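Local coordinates for inositol monophosphatase family protein (Staphylococcus aureus subsp. aureus MSSA476, PDB 4I3Y) that probably hydrolyses inositol monophosphates to free inositol and phosphate, as a magnesium-dependent phosphatase that lithium inhibits, at residues L48-Q57 and M93-V103. Residues are numbered along the deposited sequence; the frame is centred on the assembly and turned at random.
Sequences LVTNVDKQIQ and MDPIDGTANLV. With MG (magnesium ion), chain D; PO4 (phosphate ion), chain C.
D53, in the first turn of helix 51-67, reaches across to T99 and I96, and its side chain is worth following outward. CB comes up to the CG corner of P95, 4.3 Å from P95 CG. CG lies beside the backbone N (chi1 -52°), which brings the carboxylate back over the start of its own helix and across the flank of I96 at about a right angle. There the two oxygens divide the work. OD1 accepts from T50 N, which comes in from above the carboxylate plane, and from T50 OG1 at 2.6 Å, nearly in line with the C-O bond. T50 and D53 thus form a capping box at the start of the helix. D53 OD2 touches I96 CB at 3.3 Å. T99 OG1 lies between D53 OD2, 2.7 Å away, and phosphate O4, 2.5 Å away. A water gives D53 OD2 a 2.9 Å bond and is itself a ligand of the magnesium, so D53 belongs to the second shell. Apolar contacts extend the interface: V52 CG1 and I56 CD1 meet I96 CD1, and further along T50 CG2 meets V103 CG2 at 3.6 Å. The ion is held by D94 OD1, I96 O, E76, phosphate and that water, while G98 N and T99 N grip phosphate O2 at the helix N-terminus, probably marking where the substrate phosphate binds: the metal site of the inositol monophosphatase family, built on its DPIDGT motif.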
loop_
_atom_site.group_PDB
_atom_site.type_symbol
_atom_site.label_atom_id
_atom_site.label_comp_id
_atom_site.label_asym_id
_atom_site.label_seq_id
_atom_site.Cartn_x
_atom_site.Cartn_y
_atom_site.Cartn_z
ATOM N N LEU A 48 -15.663 7.691 8.995
ATOM C CA LEU A 48 -16.098 6.465 9.726
ATOM C C LEU A 48 -15.485 6.292 11.137
ATOM O O LEU A 48 -14.374 6.746 11.390
ATOM C CB LEU A 48 -15.735 5.246 8.893
ATOM C CG LEU A 48 -16.751 4.694 7.914
ATOM C CD1 LEU A 48 -17.674 5.751 7.377
ATOM C CD2 LEU A 48 -16.133 3.827 6.817
ATOM N N VAL A 49 -16.207 5.600 12.017
ATOM C CA VAL A 49 -15.688 5.163 13.326
ATOM C C VAL A 49 -16.301 3.809 13.640
ATOM O O VAL A 49 -17.465 3.564 13.300
ATOM C CB VAL A 49 -15.890 6.204 14.503
ATOM C CG1 VAL A 49 -17.366 6.565 14.768
ATOM C CG2 VAL A 49 -15.293 5.659 15.794
ATOM N N THR A 50 -15.500 2.890 14.171
ATOM C CA THR A 50 -16.069 1.578 14.475
ATOM C C THR A 50 -15.923 1.252 15.960
ATOM O O THR A 50 -15.329 2.010 16.723
ATOM C CB THR A 50 -15.369 0.456 13.685
ATOM O OG1 THR A 50 -14.036 0.268 14.190
ATOM C CG2 THR A 50 -15.357 0.795 12.147
ATOM N N ASN A 51 -16.463 0.105 16.329
ATOM C CA ASN A 51 -16.337 -0.434 17.654
ATOM C C ASN A 51 -14.887 -0.763 17.923
ATOM O O ASN A 51 -14.461 -0.731 19.075
ATOM C CB ASN A 51 -17.167 -1.698 17.750
ATOM C CG ASN A 51 -16.606 -2.801 16.890
ATOM O OD1 ASN A 51 -16.161 -3.836 17.412
ATOM N ND2 ASN A 51 -16.596 -2.601 15.572
ATOM N N VAL A 52 -14.113 -1.053 16.866
ATOM C CA VAL A 52 -12.683 -1.298 17.044
ATOM C C VAL A 52 -11.989 -0.005 17.530
ATOM O O VAL A 52 -11.241 -0.014 18.539
ATOM C CB VAL A 52 -12.017 -1.824 15.763
ATOM C CG1 VAL A 52 -10.503 -2.011 15.953
ATOM C CG2 VAL A 52 -12.708 -3.098 15.236
ATOM N N ASP A 53 -12.192 1.098 16.800
ATOM C CA ASP A 53 -11.654 2.392 17.234
ATOM C C ASP A 53 -12.066 2.658 18.700
ATOM O O ASP A 53 -11.223 2.978 19.531
ATOM C CB ASP A 53 -12.194 3.582 16.384
ATOM C CG ASP A 53 -12.040 3.396 14.877
ATOM O OD1 ASP A 53 -12.708 2.477 14.286
ATOM O OD2 ASP A 53 -11.245 4.199 14.281
ATOM N N LYS A 54 -13.375 2.603 18.981
ATOM C CA LYS A 54 -13.931 2.956 20.317
ATOM C C LYS A 54 -13.432 2.091 21.483
ATOM O O LYS A 54 -12.960 2.636 22.510
ATOM C CB LYS A 54 -15.438 2.948 20.267
ATOM C CG LYS A 54 -16.025 3.983 19.297
ATOM C CD LYS A 54 -17.542 4.034 19.489
ATOM C CE LYS A 54 -18.165 5.332 19.039
ATOM N NZ LYS A 54 -18.733 5.118 17.674
ATOM N N GLN A 55 -13.426 0.771 21.301
ATOM C CA GLN A 55 -12.829 -0.137 22.315
ATOM C C GLN A 55 -11.322 0.028 22.587
ATOM O O GLN A 55 -10.880 0.074 23.760
ATOM C CB GLN A 55 -13.084 -1.590 21.956
ATOM C CG GLN A 55 -14.520 -2.019 22.173
ATOM C CD GLN A 55 -14.927 -1.855 23.639
ATOM O OE1 GLN A 55 -15.827 -1.066 23.960
ATOM N NE2 GLN A 55 -14.216 -2.547 24.538
ATOM N N ILE A 56 -10.518 0.110 21.521
ATOM C CA ILE A 56 -9.077 0.339 21.685
ATOM C C ILE A 56 -8.837 1.625 22.464
ATOM O O ILE A 56 -8.015 1.646 23.394
ATOM C CB ILE A 56 -8.361 0.365 20.340
ATOM C CG1 ILE A 56 -8.311 -1.075 19.768
ATOM C CG2 ILE A 56 -7.015 1.044 20.464
ATOM C CD1 ILE A 56 -7.576 -1.184 18.448
ATOM N N GLN A 57 -9.595 2.692 22.139
ATOM C CA GLN A 57 -9.401 3.955 22.845
ATOM C C GLN A 57 -9.742 3.832 24.332
ATOM O O GLN A 57 -9.035 4.306 25.218
ATOM C CB GLN A 57 -10.258 5.067 22.260
ATOM C CG GLN A 57 -9.884 6.400 22.905
ATOM C CD GLN A 57 -10.455 7.611 22.152
ATOM O OE1 GLN A 57 -11.260 8.349 22.700
ATOM N NE2 GLN A 57 -10.043 7.815 20.941
ATOM N N MET A 93 -3.545 10.006 21.290
ATOM C CA MET A 93 -3.845 8.688 20.685
ATOM C C MET A 93 -4.772 8.726 19.488
ATOM O O MET A 93 -5.874 9.279 19.567
ATOM C CB MET A 93 -4.470 7.724 21.693
ATOM C CG MET A 93 -4.790 6.331 21.141
ATOM S SD MET A 93 -5.673 5.303 22.355
ATOM C CE MET A 93 -4.941 3.726 21.980
ATOM N N ASP A 94 -4.364 8.034 18.419
ATOM C CA ASP A 94 -5.304 7.682 17.346
ATOM C C ASP A 94 -5.592 6.169 17.468
ATOM O O ASP A 94 -4.693 5.359 17.160
ATOM C CB ASP A 94 -4.676 7.969 15.998
ATOM C CG ASP A 94 -5.699 7.990 14.900
ATOM O OD1 ASP A 94 -6.757 7.335 15.051
ATOM O OD2 ASP A 94 -5.447 8.738 13.955
ATOM N N PRO A 95 -6.800 5.784 17.958
ATOM C CA PRO A 95 -6.901 4.358 18.269
ATOM C C PRO A 95 -6.889 3.486 17.029
ATOM O O PRO A 95 -6.344 2.370 17.061
ATOM C CB PRO A 95 -8.200 4.260 19.038
ATOM C CG PRO A 95 -9.031 5.472 18.558
ATOM C CD PRO A 95 -8.005 6.554 18.376
ATOM N N ILE A 96 -7.510 3.954 15.937
ATOM C CA ILE A 96 -7.243 3.317 14.647
ATOM C C ILE A 96 -6.974 4.472 13.663
ATOM O O ILE A 96 -7.854 5.286 13.432
ATOM C CB ILE A 96 -8.425 2.478 14.125
ATOM C CG1 ILE A 96 -8.656 1.181 14.975
ATOM C CG2 ILE A 96 -8.236 2.184 12.612
ATOM C CD1 ILE A 96 -7.623 0.111 14.705
ATOM N N ASP A 97 -5.758 4.543 13.123
ATOM C CA ASP A 97 -5.472 5.533 12.119
ATOM C C ASP A 97 -5.617 4.777 10.784
ATOM O O ASP A 97 -5.051 3.733 10.641
ATOM C CB ASP A 97 -4.105 6.171 12.274
ATOM C CG ASP A 97 -3.797 7.124 11.092
ATOM O OD1 ASP A 97 -4.613 8.049 10.896
ATOM O OD2 ASP A 97 -2.765 6.944 10.402
ATOM N N GLY A 98 -6.390 5.308 9.836
ATOM C CA GLY A 98 -6.832 4.540 8.670
ATOM C C GLY A 98 -8.079 3.675 8.894
ATOM O O GLY A 98 -8.160 2.526 8.416
ATOM N N THR A 99 -9.073 4.228 9.587
ATOM C CA THR A 99 -10.369 3.562 9.772
ATOM C C THR A 99 -11.005 3.131 8.444
ATOM O O THR A 99 -11.601 2.061 8.363
ATOM C CB THR A 99 -11.329 4.464 10.597
ATOM O OG1 THR A 99 -10.632 4.889 11.784
ATOM C CG2 THR A 99 -12.541 3.704 11.029
ATOM N N ALA A 100 -10.878 3.958 7.383
ATOM C CA ALA A 100 -11.481 3.596 6.095
ATOM C C ALA A 100 -10.839 2.303 5.601
ATOM O O ALA A 100 -11.529 1.406 5.194
ATOM C CB ALA A 100 -11.360 4.745 5.049
ATOM N N ASN A 101 -9.503 2.195 5.700
ATOM C CA ASN A 101 -8.808 0.975 5.290
ATOM C C ASN A 101 -9.176 -0.182 6.193
ATOM O O ASN A 101 -9.318 -1.306 5.719
ATOM C CB ASN A 101 -7.282 1.162 5.360
ATOM C CG ASN A 101 -6.751 1.978 4.231
ATOM O OD1 ASN A 101 -7.441 2.202 3.220
ATOM N ND2 ASN A 101 -5.539 2.468 4.389
ATOM N N LEU A 102 -9.283 0.050 7.498
ATOM C CA LEU A 102 -9.825 -1.038 8.376
ATOM C C LEU A 102 -11.151 -1.604 7.887
ATOM O O LEU A 102 -11.313 -2.836 7.783
ATOM C CB LEU A 102 -9.961 -0.534 9.843
ATOM C CG LEU A 102 -10.764 -1.427 10.805
ATOM C CD1 LEU A 102 -10.121 -2.775 10.892
ATOM C CD2 LEU A 102 -10.981 -0.836 12.184
ATOM N N VAL A 103 -12.108 -0.715 7.568
ATOM C CA VAL A 103 -13.465 -1.111 7.210
ATOM C C VAL A 103 -13.466 -1.771 5.848
ATOM O O VAL A 103 -14.050 -2.852 5.679
ATOM C CB VAL A 103 -14.451 0.129 7.232
ATOM C CG1 VAL A 103 -15.802 -0.181 6.590
ATOM C CG2 VAL A 103 -14.684 0.636 8.646
HETATM MG MG MG D . -8.328 7.335 13.878
HETATM P P PO4 C . -8.877 7.988 11.331
HETATM O O1 PO4 C . -9.586 9.312 11.020
HETATM O O2 PO4 C . -8.663 7.135 10.055
HETATM O O3 PO4 C . -7.552 8.394 11.930
HETATM O O4 PO4 C . -9.837 7.169 12.253
HETATM O O HOH W 1 -9.755 6.412 15.394
#